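Local coordinates for alpha-galactosidase (Thermus thermophilus, PDB 6LCJ), which probably hydrolyses alpha-galactosides, releasing terminal galactose from sugars such as stachyose, and assembles as a hexamer, at residues Pro38-Trp50 with Trp88-Asp100. Sequence-based numbering, arbitrary orientation.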
loop_
_atom_site.group_PDB
_atom_site.type_symbol
_atom_site.label_atom_id
_atom_site.label_comp_id
_atom_site.label_asym_id
_atom_site.label_seq_id
_atom_site.Cartn_x
_atom_site.Cartn_y
_atom_site.Cartn_z
ATOM N N PRO E 38 9.832 -34.926 -17.356
ATOM C CA PRO E 38 10.164 -35.168 -18.743
ATOM C C PRO E 38 11.627 -35.534 -18.888
ATOM O O PRO E 38 12.501 -34.982 -18.200
ATOM C CB PRO E 38 9.856 -33.826 -19.424
ATOM C CG PRO E 38 9.957 -32.828 -18.335
ATOM C CD PRO E 38 9.455 -33.525 -17.113
ATOM N N PRO E 39 11.924 -36.469 -19.756
ATOM C CA PRO E 39 13.320 -36.769 -20.078
ATOM C C PRO E 39 13.831 -35.886 -21.204
ATOM O O PRO E 39 14.711 -36.288 -21.966
ATOM C CB PRO E 39 13.256 -38.239 -20.489
ATOM C CG PRO E 39 11.896 -38.363 -21.134
ATOM C CD PRO E 39 10.984 -37.381 -20.435
ATOM N N PHE E 40 13.268 -34.686 -21.325
ATOM C CA PHE E 40 13.604 -33.734 -22.372
ATOM C C PHE E 40 13.324 -32.348 -21.828
ATOM O O PHE E 40 12.502 -32.200 -20.914
ATOM C CB PHE E 40 12.792 -33.967 -23.662
ATOM C CG PHE E 40 11.292 -34.040 -23.459
ATOM C CD1 PHE E 40 10.529 -32.882 -23.331
ATOM C CD2 PHE E 40 10.641 -35.270 -23.421
ATOM C CE1 PHE E 40 9.147 -32.947 -23.147
ATOM C CE2 PHE E 40 9.259 -35.344 -23.235
ATOM C CZ PHE E 40 8.514 -34.180 -23.100
ATOM N N PRO E 41 13.994 -31.319 -22.346
ATOM C CA PRO E 41 13.568 -29.946 -22.034
ATOM C C PRO E 41 12.255 -29.659 -22.748
ATOM O O PRO E 41 12.100 -29.968 -23.935
ATOM C CB PRO E 41 14.719 -29.085 -22.568
ATOM C CG PRO E 41 15.298 -29.907 -23.703
ATOM C CD PRO E 41 15.127 -31.357 -23.290
ATOM N N ALA E 42 11.297 -29.091 -22.016
ATOM C CA ALA E 42 9.929 -28.956 -22.502
ATOM C C ALA E 42 9.702 -27.564 -23.081
ATOM O O ALA E 42 10.043 -26.561 -22.446
ATOM C CB ALA E 42 8.930 -29.243 -21.381
ATOM N N LYS E 43 9.112 -27.509 -24.281
ATOM C CA LYS E 43 8.810 -26.238 -24.932
ATOM C C LYS E 43 7.328 -25.878 -24.917
ATOM O O LYS E 43 6.987 -24.708 -25.126
ATOM C CB LYS E 43 9.303 -26.247 -26.383
ATOM C CG LYS E 43 10.754 -26.687 -26.555
ATOM C CD LYS E 43 11.739 -25.591 -26.120
ATOM C CE LYS E 43 13.160 -26.138 -25.988
ATOM N NZ LYS E 43 13.609 -26.881 -27.213
ATOM N N GLY E 44 6.442 -26.830 -24.678
ATOM C CA GLY E 44 5.031 -26.520 -24.560
ATOM C C GLY E 44 4.365 -27.330 -23.468
ATOM O O GLY E 44 4.747 -28.466 -23.178
ATOM N N PHE E 45 3.355 -26.719 -22.859
ATOM C CA PHE E 45 2.466 -27.380 -21.912
ATOM C C PHE E 45 1.062 -27.391 -22.502
ATOM O O PHE E 45 0.577 -26.356 -22.980
ATOM C CB PHE E 45 2.478 -26.673 -20.549
ATOM C CG PHE E 45 1.347 -27.110 -19.597
ATOM C CD1 PHE E 45 1.200 -28.440 -19.219
ATOM C CD2 PHE E 45 0.458 -26.176 -19.070
ATOM C CE1 PHE E 45 0.183 -28.832 -18.338
ATOM C CE2 PHE E 45 -0.562 -26.564 -18.182
ATOM C CZ PHE E 45 -0.701 -27.887 -17.823
ATOM N N PHE E 46 0.418 -28.557 -22.492
ATOM C CA PHE E 46 -0.966 -28.628 -22.942
ATOM C C PHE E 46 -1.884 -28.189 -21.800
ATOM O O PHE E 46 -2.016 -28.877 -20.773
ATOM C CB PHE E 46 -1.335 -30.022 -23.426
ATOM C CG PHE E 46 -2.772 -30.128 -23.848
ATOM C CD1 PHE E 46 -3.234 -29.409 -24.933
ATOM C CD2 PHE E 46 -3.671 -30.913 -23.139
ATOM C CE1 PHE E 46 -4.569 -29.485 -25.322
ATOM C CE2 PHE E 46 -4.994 -31.004 -23.529
ATOM C CZ PHE E 46 -5.443 -30.290 -24.623
ATOM N N ARG E 47 -2.529 -27.052 -21.992
ATOM C CA ARG E 47 -3.352 -26.433 -20.972
ATOM C C ARG E 47 -4.799 -26.776 -21.301
ATOM O O ARG E 47 -5.397 -26.177 -22.196
ATOM C CB ARG E 47 -3.096 -24.930 -20.948
ATOM C CG ARG E 47 -3.651 -24.221 -19.728
ATOM C CD ARG E 47 -5.060 -23.711 -19.969
ATOM N NE ARG E 47 -5.562 -23.029 -18.785
ATOM C CZ ARG E 47 -6.823 -22.654 -18.618
ATOM N NH1 ARG E 47 -7.717 -22.892 -19.565
ATOM N NH2 ARG E 47 -7.193 -22.032 -17.500
ATOM N N HIS E 48 -5.358 -27.757 -20.593
ATOM C CA HIS E 48 -6.746 -28.161 -20.806
ATOM C C HIS E 48 -7.684 -27.447 -19.826
ATOM O O HIS E 48 -7.672 -27.722 -18.620
ATOM C CB HIS E 48 -6.915 -29.666 -20.680
ATOM C CG HIS E 48 -8.282 -30.104 -21.081
ATOM N ND1 HIS E 48 -9.194 -30.625 -20.188
ATOM C CD2 HIS E 48 -8.934 -29.988 -22.264
ATOM C CE1 HIS E 48 -10.334 -30.853 -20.815
ATOM N NE2 HIS E 48 -10.203 -30.477 -22.077
ATOM N N GLY E 49 -8.522 -26.557 -20.349
ATOM C CA GLY E 49 -9.493 -25.865 -19.518
ATOM C C GLY E 49 -10.606 -26.774 -19.016
ATOM O O GLY E 49 -10.832 -27.890 -19.497
ATOM N N TRP E 50 -11.339 -26.252 -18.032
ATOM C CA TRP E 50 -12.271 -27.072 -17.263
ATOM C C TRP E 50 -13.523 -27.430 -18.052
ATOM O O TRP E 50 -13.967 -28.582 -18.026
ATOM C CB TRP E 50 -12.671 -26.339 -15.996
ATOM C CG TRP E 50 -13.529 -27.140 -15.066
ATOM C CD1 TRP E 50 -13.392 -28.462 -14.746
ATOM C CD2 TRP E 50 -14.648 -26.659 -14.322
ATOM N NE1 TRP E 50 -14.357 -28.829 -13.845
ATOM C CE2 TRP E 50 -15.138 -27.741 -13.561
ATOM C CE3 TRP E 50 -15.275 -25.405 -14.209
ATOM C CZ2 TRP E 50 -16.231 -27.616 -12.706
ATOM C CZ3 TRP E 50 -16.355 -25.274 -13.358
ATOM C CH2 TRP E 50 -16.826 -26.373 -12.613
ATOM N N TRP E 88 0.788 -22.696 -14.107
ATOM C CA TRP E 88 -0.059 -23.167 -15.197
ATOM C C TRP E 88 -0.749 -24.457 -14.774
ATOM O O TRP E 88 -0.107 -25.512 -14.696
ATOM C CB TRP E 88 0.766 -23.396 -16.453
ATOM C CG TRP E 88 1.102 -22.150 -17.222
ATOM C CD1 TRP E 88 2.313 -21.515 -17.268
ATOM C CD2 TRP E 88 0.225 -21.402 -18.075
ATOM N NE1 TRP E 88 2.240 -20.424 -18.091
ATOM C CE2 TRP E 88 0.972 -20.335 -18.606
ATOM C CE3 TRP E 88 -1.114 -21.536 -18.444
ATOM C CZ2 TRP E 88 0.422 -19.401 -19.477
ATOM C CZ3 TRP E 88 -1.655 -20.613 -19.318
ATOM C CH2 TRP E 88 -0.890 -19.557 -19.819
ATOM N N TRP E 89 -2.055 -24.372 -14.516
ATOM C CA TRP E 89 -2.863 -25.515 -14.113
ATOM C C TRP E 89 -3.891 -25.833 -15.194
ATOM O O TRP E 89 -4.552 -24.938 -15.711
ATOM C CB TRP E 89 -3.597 -25.240 -12.799
ATOM C CG TRP E 89 -2.807 -25.403 -11.552
ATOM C CD1 TRP E 89 -2.194 -24.419 -10.842
ATOM C CD2 TRP E 89 -2.572 -26.622 -10.829
ATOM N NE1 TRP E 89 -1.580 -24.946 -9.728
ATOM C CE2 TRP E 89 -1.800 -26.294 -9.696
ATOM C CE3 TRP E 89 -2.922 -27.961 -11.042
ATOM C CZ2 TRP E 89 -1.379 -27.245 -8.780
ATOM C CZ3 TRP E 89 -2.503 -28.908 -10.123
ATOM C CH2 TRP E 89 -1.745 -28.543 -9.005
ATOM N N GLY E 90 -4.037 -27.116 -15.525
ATOM C CA GLY E 90 -5.086 -27.571 -16.408
ATOM C C GLY E 90 -6.022 -28.528 -15.685
ATOM O O GLY E 90 -5.740 -28.993 -14.577
ATOM N N SER E 91 -7.137 -28.836 -16.337
ATOM C CA SER E 91 -8.134 -29.738 -15.773
ATOM C C SER E 91 -7.995 -31.142 -16.345
ATOM O O SER E 91 -8.009 -31.329 -17.569
ATOM C CB SER E 91 -9.549 -29.229 -16.026
ATOM O OG SER E 91 -10.471 -30.297 -15.845
ATOM N N GLY E 92 -7.881 -32.126 -15.452
ATOM C CA GLY E 92 -7.992 -33.523 -15.817
ATOM C C GLY E 92 -6.791 -34.100 -16.535
ATOM O O GLY E 92 -6.324 -35.181 -16.163
ATOM N N VAL E 93 -6.275 -33.407 -17.556
ATOM C CA VAL E 93 -5.159 -33.915 -18.346
ATOM C C VAL E 93 -4.188 -32.779 -18.666
ATOM O O VAL E 93 -4.573 -31.617 -18.811
ATOM C CB VAL E 93 -5.645 -34.607 -19.645
ATOM C CG1 VAL E 93 -6.523 -33.665 -20.443
ATOM C CG2 VAL E 93 -4.454 -35.105 -20.507
ATOM N N GLY E 94 -2.907 -33.132 -18.759
ATOM C CA GLY E 94 -1.892 -32.204 -19.200
ATOM C C GLY E 94 -0.868 -32.940 -20.037
ATOM O O GLY E 94 -0.856 -34.176 -20.098
ATOM N N ALA E 95 -0.020 -32.164 -20.702
ATOM C CA ALA E 95 1.022 -32.780 -21.502
ATOM C C ALA E 95 2.160 -31.796 -21.693
ATOM O O ALA E 95 1.956 -30.579 -21.709
ATOM C CB ALA E 95 0.495 -33.266 -22.860
ATOM N N LEU E 96 3.360 -32.347 -21.818
ATOM C CA LEU E 96 4.562 -31.592 -22.129
ATOM C C LEU E 96 5.067 -32.024 -23.497
ATOM O O LEU E 96 4.926 -33.185 -23.895
ATOM C CB LEU E 96 5.644 -31.803 -21.058
ATOM C CG LEU E 96 5.347 -31.201 -19.676
ATOM C CD1 LEU E 96 6.413 -31.568 -18.654
ATOM C CD2 LEU E 96 5.194 -29.682 -19.767
ATOM N N ARG E 97 5.650 -31.081 -24.215
ATOM C CA ARG E 97 6.029 -31.276 -25.607
ATOM C C ARG E 97 7.543 -31.308 -25.752
ATOM O O ARG E 97 8.224 -30.325 -25.432
ATOM C CB ARG E 97 5.444 -30.166 -26.472
ATOM C CG ARG E 97 5.456 -30.485 -27.936
ATOM C CD ARG E 97 4.957 -29.304 -28.708
ATOM N NE ARG E 97 3.655 -29.585 -29.284
ATOM C CZ ARG E 97 2.748 -28.657 -29.543
ATOM N NH1 ARG E 97 3.017 -27.379 -29.285
ATOM N NH2 ARG E 97 1.584 -29.009 -30.077
ATOM N N GLY E 98 8.063 -32.427 -26.253
ATOM C CA GLY E 98 9.460 -32.529 -26.601
ATOM C C GLY E 98 9.747 -31.777 -27.882
ATOM O O GLY E 98 8.867 -31.610 -28.737
ATOM N N PRO E 99 10.987 -31.286 -28.031
ATOM C CA PRO E 99 11.394 -30.634 -29.294
ATOM C C PRO E 99 10.997 -31.379 -30.570
ATOM O O PRO E 99 10.851 -30.743 -31.624
ATOM C CB PRO E 99 12.920 -30.553 -29.150
ATOM C CG PRO E 99 13.142 -30.403 -27.671
ATOM C CD PRO E 99 11.997 -31.113 -26.968
ATOM N N ASP E 100 10.795 -32.698 -30.501
ATOM C CA ASP E 100 10.522 -33.537 -31.659
ATOM C C ASP E 100 9.037 -33.666 -31.987
ATOM O O ASP E 100 8.677 -34.474 -32.851
ATOM C CB ASP E 100 11.106 -34.924 -31.426
ATOM C CG ASP E 100 10.776 -35.459 -30.046
ATOM O OD1 ASP E 100 10.814 -34.662 -29.079
ATOM O OD2 ASP E 100 10.469 -36.671 -29.931
HETATM O O HOH W 1 -3.704 -29.143 -18.695
HETATM O O HOH W 2 -4.170 -22.458 -16.524
HETATM O O HOH W 3 -12.526 -31.240 -17.909
#
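The F45 ring leans away from its cross-strand neighbour L96 toward W88 and G90, so that one phenyl ring touches both parts of segment 88-100. With CG anti to the backbone N (chi1 167°), the ring extends along the sheet: CD2 rests 3.8 Å from W88 CB, G90 N lies at the ring edge, near its plane, by CZ, and CE1 passes G94, where a side chain would crowd it. Behind the ring, F45 CB meets L96 CD2 at 4.1 Å. With an alanine here, the ring that passes G90 and G94 would be gone and a gap would probably open beside W88 CB. The example shows two sheets meeting in a beta-sandwich, consistent with the N-terminal domain of GH36 enzymes: strands 44-48 and 93-97 are antiparallel neighbours in one sheet, strand 89-91 edges the other, and F45 and L96 both touch L122 of that second sheet. On the other face of the first sheet, F46 CB packs against A95 CB, while F46 N donates to A95 O at 2.7 Å. Further along, H48 holds the turn at G92, between strands 89-91 and 93-97, through S91: its ND1 donates in the imidazole plane to S91 O at 3.0 Å, V93 N approaches that oxygen from the opposite face of the carbonyl plane, and S91 N returns a nearly straight bond to H48 O. R47 crosses W88 at about a right angle, CG 3.9 Å from CE3, its guanidinium salt-bridged to D78. At the far end, the F40 ring is sandwiched between P38 CB and G98 CA, the latter a CH-pi contact 3.7 Å from the centroid.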